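Local atomic coordinates of epsin-1 (Saccharomyces cerevisiae, PDB entry 5LOZ), a protein that binds phosphoinositide-rich membranes through its ENTH domain, the part present here, and is required for endocytosis and for localization of actin. Residues D47-D52 and W57-K62; T91-R96 and V111-L116; I27-K32 and F40-M45; D68-I71 and N77-L80. All coordinates share one frame; numbering follows the deposited sequence. Where two conformers were deposited one is given.

Contact 1: residues D47-D52 and W57-K62; sequences DKRLND and WRHIAK
The end of helix 36-50 runs close past the start of helix 57-73, with the CA atoms of L50 and I60 4.6 Å apart and those of R49 and H59 5.3 Å apart. N51 is the first residue to leave the helical path; the next residue, D52, points its side chain toward the second helix. Two interactions from segment 47-52 hold the H59 ring, which the Y56 ring also meets. At its rim, ND1 donates a hydrogen bond to OD2 of D52, 2.8 Å long with an N-H...O angle of 151°. The donor meets OD2 from above the carboxylate plane. Over one ring face lies the guanidinium of R49, stacked nearly flat with the planes 19° apart. NH1 of R49 comes within 3.5 Å of CE1 of H59. The R49 chain bends at chi2 (-64°), which folds the guanidinium over the ring and lets CD make a CH-pi contact with it. NE of R49 is hydrogen-bonded to T14, and NH2 to the carbonyl of R11, so its rotation is also fixed from outside the pair. An alanine at H59 is likely to leave the D52 carboxylate without this donor and one face of the R49 guanidinium without its stack. I60 packs against the carbonyls that end helix 36-50. Its CG1 lies 3.6 Å from O of R49, its CD1 3.3 Å from O of D52, and its CG2 4.2 Å from CD1 of L50. The arrangement is the junction of two consecutive helices in the all-alpha superhelix of the ENTH domain.

Contact 2: residues T91-R96 and V111-L116; sequences TLKEFR and VKAKEL
K93 lays its aliphatic chain across that of K114, CG to CG at 3.9 Å. The two chains cross at an angle, and their methylenes do the touching. This is where the segment after helix 86-91 lies against helix 106-121 in the ENTH superhelix. A long loop and the first part of helix 106-121 separate the two segments in sequence. The backbones come close because A113 stands at the crossing: the CA atoms of K93 and A113 are 5.0 Å apart. The A113 methyl points toward the opposite segment and fits against its main chain. It sits 3.6 Å from N of K93 and equally near the carbonyl carbon of L92. Beside it, CB of L92 meets the same methyl at 3.9 Å. The rest of L92 turns to the interior, touching I60 and V109. No hydrogen bond crosses the two segments, so the contact rests on close van der Waals packing. NZ of K114 is 4.6 Å from OE1 of E94, too far for contact, though the opposite charges may attract weakly. K114 is extended beyond CG (chi3 -162°), which takes its chain over the K93 carbonyl and sets CE 3.3 Å from O of K93.

Contact 3: residues I27-K32 and F40-M45; sequences IELAEK and FEIMDM
Apolar packing makes this contact, and I42 is at its centre. Its side chain points from helix 36-50 toward helix 23-32 and reaches L29 and K32. CD1 of I42 lies 3.8 Å from CD2 of L29. CG1 of I42 is nearly as close to the same L29 methyl, at 3.9 Å, so the L29 branch rests on the last two carbons of the isoleucine. The two side chains cross at an angle. In I42, CG1 stands anti to the carbonyl carbon (chi1 -64°) and the chain goes on extended, which carries CD1 to the far helix. The end of L29 comes nearer to helix 36-50 than its root does.

The same CD1 also packs on a backbone carbonyl and on the first carbon of a lysine side chain. It lies 3.8 Å from O of L29 and 3.9 Å from CB of K32. Only the root of K32 takes part, because the rest of its chain leads away from helix 36-50. The helices themselves stay well apart, with the CA atoms of L29 and I42 7.6 Å from each other. I42 and L29 together span the distance between them.

Polar interactions stay off this line. No hydrogen bond joins the two segments. Within helix 23-32, NZ of K32 makes a long salt bridge of 3.8 Å to OE1 of E28.

Helix 5-13 also touches both helices: L9 meets L29, T6 meets I42 and V10 meets M45. Helix 57-73 adds V66 against L29 and L70 against M43, so the contact is buried among four helices of the ENTH domain.

Contact 4: residues D68-I71 and N77-L80; sequences DYLI and NCVL
I71 has CG1 between its backbone N and carbonyl carbon (chi1 71°), which leaves CG2 beside the N and facing helix 76-84. In C78, SG is anti to the carbonyl carbon (chi1 -59°), and this turns the sulfur toward L70. These settings bring CG2 and SG into the contact. CB of L70 lies 3.9 Å from SG of C78, and CD1 of L70 touches the same sulfur at 4.1 Å. The thiol thus rests along the leucine side chain from its root to one methyl. CB of C78 sits 3.9 Å from O of L70, so the cysteine also packs on the main chain of helix 57-73. One residue further on, CG2 of I71 meets O of C78 at 3.9 Å. V79 completes the group: its CG2 lies 3.9 Å from CB of I71. The CA atoms of I71 and V79 are only 5.3 Å apart, and the side chains meeting between the helices are the small C78 and the branched L70, I71 and V79. No hydrogen bond crosses between the segments. All four touching residues are buried. M43 and L46 of helix 36-50 touch L70, and F39 touches C78. L116, L119 and L120 of helix 106-121 also pack on I71. This is plain hydrophobic packing of consecutive helices across a short connection, as expected in an alpha-alpha superhelix such as the ENTH domain.

Overall arrangement
Along the chain, contact 3 closes first, followed by contacts 1, 4 and 2, all within one ENTH domain. Contacts 3 and 1 share helix 36-50, and contacts 1 and 4 share helix 57-73. Contacts 3 and 4 are the nearest pair, with centres about 10 Å apart, and they touch where L70 packs on L29 and A30. Contacts 1 and 2, with centres about 12 Å apart, meet through I60, L50 and L92. Contact 2 also reaches contact 4 through L116 and I71. The most distant pair, contacts 2 and 3, has centres about 21 Å apart. Successive helices are thus packed into one compact superhelix, the membrane-binding ENTH fold.

Contact 1: residues D47-D52 and W57-K62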
loop_
_atom_site.group_PDB
_atom_site.type_symbol
_atom_site.label_atom_id
_atom_site.label_comp_id
_atom_site.label_asym_id
_atom_site.label_seq_id
_atom_site.Cartn_x
_atom_site.Cartn_y
_atom_site.Cartn_z
ATOM N N ASP A 47 3.883 5.143 -4.528
ATOM C CA ASP A 47 4.884 6.022 -3.968
ATOM C C ASP A 47 4.419 7.482 -3.902
ATOM O O ASP A 47 4.629 8.152 -2.896
ATOM C CB ASP A 47 6.212 5.952 -4.753
ATOM C CG ASP A 47 7.367 6.710 -4.036
ATOM O OD1 ASP A 47 7.511 6.607 -2.776
ATOM O OD2 ASP A 47 8.143 7.382 -4.742
ATOM N N LYS A 48 3.815 7.963 -4.984
ATOM C CA LYS A 48 3.197 9.288 -4.987
ATOM C C LYS A 48 2.150 9.468 -3.892
ATOM O O LYS A 48 2.120 10.483 -3.241
ATOM C CB LYS A 48 2.581 9.614 -6.355
ATOM C CG LYS A 48 3.634 9.908 -7.428
ATOM C CD LYS A 48 3.080 9.748 -8.818
ATOM C CE LYS A 48 4.117 10.147 -9.868
ATOM N NZ LYS A 48 3.724 9.579 -11.188
ATOM N N ARG A 49 1.287 8.490 -3.711
ATOM C CA ARG A 49 0.197 8.600 -2.743
ATOM C C ARG A 49 0.762 8.695 -1.309
ATOM O O ARG A 49 0.319 9.501 -0.507
ATOM C CB ARG A 49 -0.768 7.410 -2.855
ATOM C CG ARG A 49 -1.608 7.335 -4.095
ATOM C CD ARG A 49 -2.555 8.484 -4.215
ATOM N NE ARG A 49 -3.725 8.184 -5.004
ATOM C CZ ARG A 49 -4.458 9.055 -5.679
ATOM N NH1 ARG A 49 -4.123 10.334 -5.742
ATOM N NH2 ARG A 49 -5.531 8.626 -6.323
ATOM N N LEU A 50 1.767 7.860 -1.027
ATOM C CA LEU A 50 2.455 7.816 0.271
ATOM C C LEU A 50 3.082 9.138 0.652
ATOM O O LEU A 50 3.223 9.459 1.823
ATOM C CB LEU A 50 3.583 6.763 0.217
ATOM C CG LEU A 50 3.555 5.496 1.043
ATOM C CD1 LEU A 50 2.218 5.220 1.578
ATOM C CD2 LEU A 50 4.245 4.262 0.264
ATOM N N ASN A 51 3.486 9.884 -0.360
ATOM C CA ASN A 51 4.165 11.143 -0.195
ATOM C C ASN A 51 3.238 12.341 -0.171
ATOM O O ASN A 51 3.688 13.470 -0.060
ATOM C CB ASN A 51 5.240 11.323 -1.288
ATOM C CG ASN A 51 6.537 10.577 -0.967
ATOM O OD1 ASN A 51 7.358 11.058 -0.195
ATOM N ND2 ASN A 51 6.706 9.389 -1.549
ATOM N N ASP A 52 1.932 12.097 -0.180
ATOM C CA ASP A 52 0.956 13.189 -0.146
ATOM C C ASP A 52 0.885 13.926 1.191
ATOM O O ASP A 52 1.309 13.427 2.232
ATOM C CB ASP A 52 -0.426 12.684 -0.497
ATOM C CG ASP A 52 -1.045 13.444 -1.641
ATOM O OD1 ASP A 52 -0.970 14.713 -1.611
ATOM O OD2 ASP A 52 -1.600 12.761 -2.557
ATOM N N TRP A 57 -4.564 12.460 3.879
ATOM C CA TRP A 57 -4.142 11.295 4.607
ATOM C C TRP A 57 -4.810 10.001 4.115
ATOM O O TRP A 57 -4.251 8.904 4.327
ATOM C CB TRP A 57 -4.390 11.468 6.109
ATOM C CG TRP A 57 -5.841 11.566 6.532
ATOM C CD1 TRP A 57 -6.563 12.713 6.679
ATOM C CD2 TRP A 57 -6.724 10.495 6.846
ATOM N NE1 TRP A 57 -7.841 12.413 7.065
ATOM C CE2 TRP A 57 -7.974 11.061 7.166
ATOM C CE3 TRP A 57 -6.596 9.102 6.890
ATOM C CZ2 TRP A 57 -9.077 10.283 7.520
ATOM C CZ3 TRP A 57 -7.676 8.350 7.251
ATOM C CH2 TRP A 57 -8.900 8.933 7.561
ATOM N N ARG A 58 -6.002 10.095 3.504
ATOM C CA ARG A 58 -6.671 8.893 2.956
ATOM C C ARG A 58 -5.887 8.293 1.796
ATOM O O ARG A 58 -5.851 7.072 1.650
ATOM C CB ARG A 58 -8.135 9.133 2.588
ATOM C CG ARG A 58 -9.038 9.430 3.764
ATOM C CD ARG A 58 -10.388 9.951 3.311
ATOM N NE ARG A 58 -11.249 10.167 4.494
ATOM C CZ ARG A 58 -11.256 11.290 5.225
ATOM N NH1 ARG A 58 -10.450 12.279 4.907
ATOM N NH2 ARG A 58 -12.023 11.393 6.298
ATOM N N HIS A 59 -5.188 9.126 1.027
ATOM C CA HIS A 59 -4.332 8.646 -0.006
ATOM C C HIS A 59 -3.258 7.753 0.587
ATOM O O HIS A 59 -2.975 6.675 0.071
ATOM C CB HIS A 59 -3.644 9.794 -0.758
ATOM C CG HIS A 59 -4.521 10.540 -1.705
ATOM N ND1 HIS A 59 -4.158 11.766 -2.230
ATOM C CD2 HIS A 59 -5.765 10.285 -2.167
ATOM C CE1 HIS A 59 -5.129 12.203 -3.010
ATOM N NE2 HIS A 59 -6.112 11.327 -2.994
ATOM N N ILE A 60 -2.681 8.226 1.679
ATOM C CA ILE A 60 -1.593 7.544 2.397
ATOM C C ILE A 60 -2.072 6.251 3.036
ATOM O O ILE A 60 -1.492 5.199 2.786
ATOM C CB ILE A 60 -0.983 8.464 3.512
ATOM C CG1 ILE A 60 -0.599 9.839 2.912
ATOM C CG2 ILE A 60 0.172 7.793 4.166
ATOM C CD1 ILE A 60 0.135 10.784 3.888
ATOM N N ALA A 61 -3.143 6.322 3.830
ATOM C CA ALA A 61 -3.722 5.144 4.444
ATOM C C ALA A 61 -4.007 4.051 3.419
ATOM O O ALA A 61 -3.647 2.895 3.639
ATOM C CB ALA A 61 -4.993 5.510 5.202
ATOM N N LYS A 62 -4.664 4.404 2.312
ATOM C CA LYS A 62 -5.118 3.400 1.355
ATOM C C LYS A 62 -3.923 2.788 0.572
ATOM O O LYS A 62 -3.913 1.595 0.295
ATOM C CB LYS A 62 -6.151 3.986 0.417
ATOM C CG LYS A 62 -7.410 4.449 1.127
ATOM C CD LYS A 62 -8.335 5.188 0.205
ATOM C CE LYS A 62 -9.206 4.245 -0.618
ATOM N NZ LYS A 62 -10.203 5.001 -1.444
#

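Contact 2: residues T91-R96 and V111-L116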
loop_
_atom_site.group_PDB
_atom_site.type_symbol
_atom_site.label_atom_id
_atom_site.label_comp_id
_atom_site.label_asym_id
_atom_site.label_seq_id
_atom_site.Cartn_x
_atom_site.Cartn_y
_atom_site.Cartn_z
ATOM N N THR A 91 8.798 6.403 8.171
ATOM C CA THR A 91 8.506 7.735 8.724
ATOM C C THR A 91 7.018 7.888 9.045
ATOM O O THR A 91 6.643 8.660 9.951
ATOM C CB THR A 91 8.996 8.905 7.867
ATOM O OG1 THR A 91 8.246 8.995 6.650
ATOM C CG2 THR A 91 10.456 8.755 7.560
ATOM N N LEU A 92 6.184 7.085 8.390
ATOM C CA LEU A 92 4.729 7.212 8.509
ATOM C C LEU A 92 4.229 6.546 9.787
ATOM O O LEU A 92 3.091 6.705 10.169
ATOM C CB LEU A 92 4.039 6.703 7.241
ATOM C CG LEU A 92 4.112 7.613 5.992
ATOM C CD1 LEU A 92 3.593 6.865 4.769
ATOM C CD2 LEU A 92 3.295 8.899 6.180
ATOM N N LYS A 93 5.103 5.791 10.448
ATOM C CA LYS A 93 4.793 5.213 11.740
ATOM C C LYS A 93 4.474 6.330 12.760
ATOM O O LYS A 93 3.800 6.095 13.746
ATOM C CB LYS A 93 5.976 4.406 12.245
ATOM C CG LYS A 93 6.241 3.158 11.426
ATOM C CD LYS A 93 7.535 2.475 11.804
ATOM C CE LYS A 93 7.522 2.069 13.226
ATOM N NZ LYS A 93 8.696 1.182 13.579
ATOM N N GLU A 94 4.972 7.536 12.474
ATOM C CA GLU A 94 4.795 8.700 13.310
ATOM C C GLU A 94 3.995 9.836 12.675
ATOM O O GLU A 94 3.956 10.925 13.236
ATOM C CB GLU A 94 6.163 9.205 13.808
ATOM C CG GLU A 94 6.765 8.419 14.960
ATOM C CD GLU A 94 5.802 8.247 16.152
ATOM O OE1 GLU A 94 5.577 7.100 16.598
ATOM O OE2 GLU A 94 5.251 9.262 16.627
ATOM N N PHE A 95 3.327 9.559 11.542
ATOM C CA PHE A 95 2.473 10.515 10.878
ATOM C C PHE A 95 1.408 11.019 11.855
ATOM O O PHE A 95 0.855 10.271 12.657
ATOM C CB PHE A 95 1.794 9.877 9.658
ATOM C CG PHE A 95 0.803 10.750 8.965
ATOM C CD1 PHE A 95 1.202 11.648 7.988
ATOM C CD2 PHE A 95 -0.557 10.648 9.251
ATOM C CE1 PHE A 95 0.286 12.463 7.357
ATOM C CE2 PHE A 95 -1.473 11.440 8.590
ATOM C CZ PHE A 95 -1.077 12.334 7.633
ATOM N N ARG A 96 1.063 12.286 11.756
ATOM C CA ARG A 96 0.045 12.857 12.656
ATOM C C ARG A 96 -0.931 13.729 11.876
ATOM O O ARG A 96 -0.558 14.455 10.967
ATOM C CB ARG A 96 0.699 13.713 13.771
ATOM C CG ARG A 96 1.839 12.996 14.502
ATOM C CD ARG A 96 2.274 13.786 15.758
ATOM N NE ARG A 96 1.179 13.892 16.723
ATOM C CZ ARG A 96 0.876 12.958 17.611
ATOM N NH1 ARG A 96 1.617 11.855 17.697
ATOM N NH2 ARG A 96 -0.171 13.112 18.412
ATOM N N VAL A 111 -0.928 3.094 12.457
ATOM C CA VAL A 111 -1.139 1.652 12.641
ATOM C C VAL A 111 -0.800 0.835 11.365
ATOM O O VAL A 111 -0.071 -0.167 11.416
ATOM C CB VAL A 111 -2.520 1.334 13.150
ATOM C CG1 VAL A 111 -2.761 -0.165 13.122
ATOM C CG2 VAL A 111 -2.671 1.844 14.589
ATOM N N LYS A 112 -1.287 1.289 10.233
ATOM C CA LYS A 112 -0.950 0.625 8.952
ATOM C C LYS A 112 0.558 0.597 8.632
ATOM O O LYS A 112 1.095 -0.435 8.192
ATOM C CB LYS A 112 -1.764 1.249 7.824
ATOM C CG LYS A 112 -3.242 0.862 7.898
ATOM C CD LYS A 112 -4.072 1.613 6.899
ATOM C CE LYS A 112 -5.568 1.301 7.060
ATOM N NZ LYS A 112 -5.857 -0.141 6.853
ATOM N N ALA A 113 1.240 1.719 8.871
ATOM C CA ALA A 113 2.693 1.796 8.678
ATOM C C ALA A 113 3.368 0.847 9.675
ATOM O O ALA A 113 4.277 0.091 9.296
ATOM C CB ALA A 113 3.206 3.218 8.829
ATOM N N LYS A 114 2.928 0.852 10.927
ATOM C CA LYS A 114 3.582 0.027 11.972
ATOM C C LYS A 114 3.358 -1.459 11.667
ATOM O O LYS A 114 4.276 -2.271 11.872
ATOM C CB LYS A 114 3.062 0.358 13.350
ATOM C CG LYS A 114 3.528 1.706 13.898
ATOM C CD LYS A 114 2.850 2.028 15.194
ATOM C CE LYS A 114 2.931 3.514 15.547
ATOM N NZ LYS A 114 2.314 3.869 16.909
ATOM N N GLU A 115 2.166 -1.832 11.169
ATOM C CA GLU A 115 1.909 -3.207 10.770
ATOM C C GLU A 115 2.801 -3.639 9.637
ATOM O O GLU A 115 3.376 -4.747 9.643
ATOM C CB GLU A 115 0.435 -3.397 10.364
ATOM C CG GLU A 115 -0.513 -3.383 11.531
ATOM C CD GLU A 115 -1.969 -3.490 11.106
ATOM O OE1 GLU A 115 -2.334 -2.962 10.008
ATOM O OE2 GLU A 115 -2.746 -4.085 11.875
ATOM N N LEU A 116 2.951 -2.772 8.659
ATOM C CA LEU A 116 3.718 -3.117 7.442
ATOM C C LEU A 116 5.192 -3.322 7.769
ATOM O O LEU A 116 5.780 -4.343 7.375
ATOM C CB LEU A 116 3.495 -2.059 6.374
ATOM C CG LEU A 116 4.102 -2.154 5.005
ATOM C CD1 LEU A 116 3.872 -3.520 4.348
ATOM C CD2 LEU A 116 3.490 -0.953 4.187
#

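Contact 3: residues I27-K32 and F40-M45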
loop_
_atom_site.group_PDB
_atom_site.type_symbol
_atom_site.label_atom_id
_atom_site.label_comp_id
_atom_site.label_asym_id
_atom_site.label_seq_id
_atom_site.Cartn_x
_atom_site.Cartn_y
_atom_site.Cartn_z
ATOM N N ILE A 27 -7.478 -7.483 -5.100
ATOM C CA ILE A 27 -7.253 -8.722 -5.827
ATOM C C ILE A 27 -6.699 -8.422 -7.204
ATOM O O ILE A 27 -5.706 -9.037 -7.642
ATOM C CB ILE A 27 -8.559 -9.556 -5.922
ATOM C CG1 ILE A 27 -8.903 -10.162 -4.564
ATOM C CG2 ILE A 27 -8.461 -10.662 -7.020
ATOM C CD1 ILE A 27 -10.299 -10.576 -4.485
ATOM N N GLU A 28 -7.300 -7.442 -7.886
ATOM C CA GLU A 28 -6.823 -7.078 -9.202
ATOM C C GLU A 28 -5.410 -6.476 -9.159
ATOM O O GLU A 28 -4.618 -6.736 -10.031
ATOM C CB GLU A 28 -7.821 -6.122 -9.879
ATOM C CG GLU A 28 -7.670 -6.101 -11.381
ATOM C CD GLU A 28 -8.789 -5.360 -12.115
ATOM O OE1 GLU A 28 -8.579 -5.059 -13.324
ATOM O OE2 GLU A 28 -9.850 -5.081 -11.492
ATOM N N LEU A 29 -5.094 -5.654 -8.147
ATOM C CA LEU A 29 -3.746 -5.059 -8.030
ATOM C C LEU A 29 -2.679 -6.132 -7.747
ATOM O O LEU A 29 -1.579 -6.089 -8.296
ATOM C CB LEU A 29 -3.733 -3.966 -6.941
ATOM C CG LEU A 29 -4.435 -2.655 -7.317
ATOM C CD1 LEU A 29 -4.602 -1.746 -6.121
ATOM C CD2 LEU A 29 -3.666 -1.898 -8.444
ATOM N N ALA A 30 -3.036 -7.143 -6.949
ATOM C CA ALA A 30 -2.117 -8.228 -6.663
ATOM C C ALA A 30 -1.865 -9.080 -7.897
ATOM O O ALA A 30 -0.715 -9.447 -8.173
ATOM C CB ALA A 30 -2.569 -9.048 -5.460
ATOM N N GLU A 31 -2.900 -9.317 -8.703
ATOM C CA GLU A 31 -2.751 -10.075 -9.948
ATOM C C GLU A 31 -1.902 -9.299 -10.934
ATOM O O GLU A 31 -0.957 -9.824 -11.534
ATOM C CB GLU A 31 -4.128 -10.414 -10.549
ATOM C CG GLU A 31 -4.872 -11.527 -9.815
ATOM C CD GLU A 31 -4.125 -12.894 -9.859
ATOM O OE1 GLU A 31 -3.322 -13.115 -10.792
ATOM O OE2 GLU A 31 -4.376 -13.747 -8.973
ATOM N N LYS A 32 -2.176 -8.016 -11.036
ATOM C CA LYS A 32 -1.418 -7.156 -11.950
ATOM C C LYS A 32 0.042 -6.966 -11.588
ATOM O O LYS A 32 0.876 -6.758 -12.480
ATOM C CB LYS A 32 -2.145 -5.840 -12.162
ATOM C CG LYS A 32 -3.389 -5.986 -13.030
ATOM C CD LYS A 32 -4.045 -4.647 -13.397
ATOM C CE LYS A 32 -5.245 -4.892 -14.336
ATOM N NZ LYS A 32 -5.595 -3.676 -15.152
ATOM N N PHE A 40 5.426 -1.524 -12.297
ATOM C CA PHE A 40 6.035 -0.204 -12.207
ATOM C C PHE A 40 4.981 0.907 -12.083
ATOM O O PHE A 40 5.169 1.857 -11.316
ATOM C CB PHE A 40 6.976 0.051 -13.393
ATOM C CG PHE A 40 8.250 -0.783 -13.354
ATOM C CD1 PHE A 40 9.292 -0.437 -12.512
ATOM C CD2 PHE A 40 8.379 -1.918 -14.123
ATOM C CE1 PHE A 40 10.455 -1.191 -12.474
ATOM C CE2 PHE A 40 9.524 -2.677 -14.094
ATOM C CZ PHE A 40 10.569 -2.310 -13.273
ATOM N N GLU A 41 3.906 0.817 -12.843
ATOM C CA GLU A 41 2.852 1.856 -12.757
ATOM C C GLU A 41 2.160 1.830 -11.387
ATOM O O GLU A 41 1.930 2.854 -10.797
ATOM C CB GLU A 41 1.825 1.697 -13.858
ATOM C CG GLU A 41 2.438 1.953 -15.248
ATOM C CD GLU A 41 1.480 1.657 -16.364
ATOM O OE1 GLU A 41 0.374 1.165 -16.061
ATOM O OE2 GLU A 41 1.830 1.905 -17.537
ATOM N N ILE A 42 1.858 0.628 -10.899
ATOM C CA ILE A 42 1.345 0.436 -9.543
ATOM C C ILE A 42 2.292 1.005 -8.463
ATOM O O ILE A 42 1.893 1.847 -7.673
ATOM C CB ILE A 42 0.996 -1.032 -9.255
ATOM C CG1 ILE A 42 -0.158 -1.506 -10.160
ATOM C CG2 ILE A 42 0.538 -1.211 -7.756
ATOM C CD1 ILE A 42 -0.432 -2.975 -10.206
ATOM N N MET A 43 3.566 0.592 -8.477
ATOM C CA MET A 43 4.474 1.018 -7.429
ATOM C C MET A 43 4.740 2.513 -7.466
ATOM O O MET A 43 4.805 3.147 -6.427
ATOM C CB MET A 43 5.795 0.212 -7.417
ATOM C CG MET A 43 5.618 -1.290 -7.194
ATOM S SD MET A 43 4.233 -1.758 -6.101
ATOM C CE MET A 43 4.966 -1.444 -4.529
ATOM N N ASP A 44 4.861 3.084 -8.663
ATOM C CA ASP A 44 5.094 4.527 -8.791
ATOM C C ASP A 44 3.920 5.395 -8.281
ATOM O O ASP A 44 4.163 6.418 -7.618
ATOM C CB ASP A 44 5.427 4.928 -10.211
ATOM C CG ASP A 44 5.800 6.413 -10.313
ATOM O OD1 ASP A 44 6.883 6.797 -9.806
ATOM O OD2 ASP A 44 4.987 7.188 -10.865
ATOM N N MET A 45 2.686 4.994 -8.600
ATOM C CA MET A 45 1.499 5.713 -8.091
ATOM C C MET A 45 1.393 5.558 -6.564
ATOM O O MET A 45 1.111 6.495 -5.863
ATOM C CB MET A 45 0.225 5.194 -8.763
ATOM C CG MET A 45 -1.071 5.933 -8.296
ATOM S SD MET A 45 -1.035 7.770 -8.521
ATOM C CE MET A 45 -0.210 7.831 -10.067
#

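Contact 4: residues D68-I71 and N77-L80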
loop_
_atom_site.group_PDB
_atom_site.type_symbol
_atom_site.label_atom_id
_atom_site.label_comp_id
_atom_site.label_asym_id
_atom_site.label_seq_id
_atom_site.Cartn_x
_atom_site.Cartn_y
_atom_site.Cartn_z
ATOM N N ASP A 68 0.296 -3.518 1.862
ATOM C CA ASP A 68 0.170 -4.659 2.760
ATOM C C ASP A 68 -0.350 -5.878 1.996
ATOM O O ASP A 68 0.215 -6.988 2.149
ATOM C CB ASP A 68 -0.704 -4.304 3.953
ATOM C CG ASP A 68 -1.143 -5.517 4.735
ATOM O OD1 ASP A 68 -0.303 -5.995 5.502
ATOM O OD2 ASP A 68 -2.281 -6.030 4.506
ATOM N N TYR A 69 -1.406 -5.699 1.199
ATOM C CA TYR A 69 -1.994 -6.784 0.439
ATOM C C TYR A 69 -0.989 -7.326 -0.600
ATOM O O TYR A 69 -0.891 -8.533 -0.829
ATOM C CB TYR A 69 -3.251 -6.347 -0.267
ATOM C CG TYR A 69 -4.141 -7.487 -0.699
ATOM C CD1 TYR A 69 -5.047 -8.051 0.180
ATOM C CD2 TYR A 69 -4.083 -7.999 -1.983
ATOM C CE1 TYR A 69 -5.881 -9.082 -0.193
ATOM C CE2 TYR A 69 -4.924 -9.048 -2.378
ATOM C CZ TYR A 69 -5.821 -9.589 -1.465
ATOM O OH TYR A 69 -6.687 -10.621 -1.764
ATOM N N LEU A 70 -0.242 -6.414 -1.213
ATOM C CA LEU A 70 0.680 -6.752 -2.257
ATOM C C LEU A 70 1.828 -7.631 -1.753
ATOM O O LEU A 70 2.262 -8.537 -2.457
ATOM C CB LEU A 70 1.257 -5.487 -2.896
ATOM C CG LEU A 70 0.395 -4.702 -3.876
ATOM C CD1 LEU A 70 1.156 -3.541 -4.520
ATOM C CD2 LEU A 70 -0.156 -5.654 -4.953
ATOM N N ILE A 71 2.355 -7.331 -0.575
ATOM C CA ILE A 71 3.467 -8.121 -0.039
ATOM C C ILE A 71 2.970 -9.470 0.480
ATOM O O ILE A 71 3.735 -10.413 0.580
ATOM C CB ILE A 71 4.338 -7.365 1.016
ATOM C CG1 ILE A 71 3.599 -7.160 2.337
ATOM C CG2 ILE A 71 4.889 -6.022 0.435
ATOM C CD1 ILE A 71 4.488 -6.736 3.489
ATOM N N ASN A 77 8.457 -9.050 -6.192
ATOM C CA ASN A 77 8.953 -7.732 -6.522
ATOM C C ASN A 77 8.342 -6.630 -5.653
ATOM O O ASN A 77 8.987 -5.615 -5.397
ATOM C CB ASN A 77 8.726 -7.433 -7.996
ATOM C CG ASN A 77 9.706 -8.191 -8.882
ATOM O OD1 ASN A 77 10.868 -8.352 -8.524
ATOM N ND2 ASN A 77 9.235 -8.669 -10.028
ATOM N N CYS A 78 7.111 -6.857 -5.175
ATOM C CA CYS A 78 6.514 -5.936 -4.211
ATOM C C CYS A 78 7.284 -5.882 -2.879
ATOM O O CYS A 78 7.441 -4.810 -2.284
ATOM C CB CYS A 78 5.066 -6.296 -3.976
ATOM S SG CYS A 78 4.113 -6.226 -5.503
ATOM N N VAL A 79 7.758 -7.035 -2.412
ATOM C CA VAL A 79 8.540 -7.076 -1.204
ATOM C C VAL A 79 9.836 -6.337 -1.453
ATOM O O VAL A 79 10.235 -5.484 -0.651
ATOM C CB VAL A 79 8.814 -8.468 -0.703
ATOM C CG1 VAL A 79 9.705 -8.411 0.567
ATOM C CG2 VAL A 79 7.479 -9.211 -0.428
ATOM N N LEU A 80 10.488 -6.642 -2.576
ATOM C CA LEU A 80 11.745 -5.960 -2.958
ATOM C C LEU A 80 11.587 -4.457 -2.941
ATOM O O LEU A 80 12.415 -3.750 -2.360
ATOM C CB LEU A 80 12.231 -6.402 -4.351
ATOM C CG LEU A 80 13.223 -7.568 -4.445
ATOM C CD1 LEU A 80 13.151 -8.512 -3.242
ATOM C CD2 LEU A 80 13.047 -8.320 -5.802
#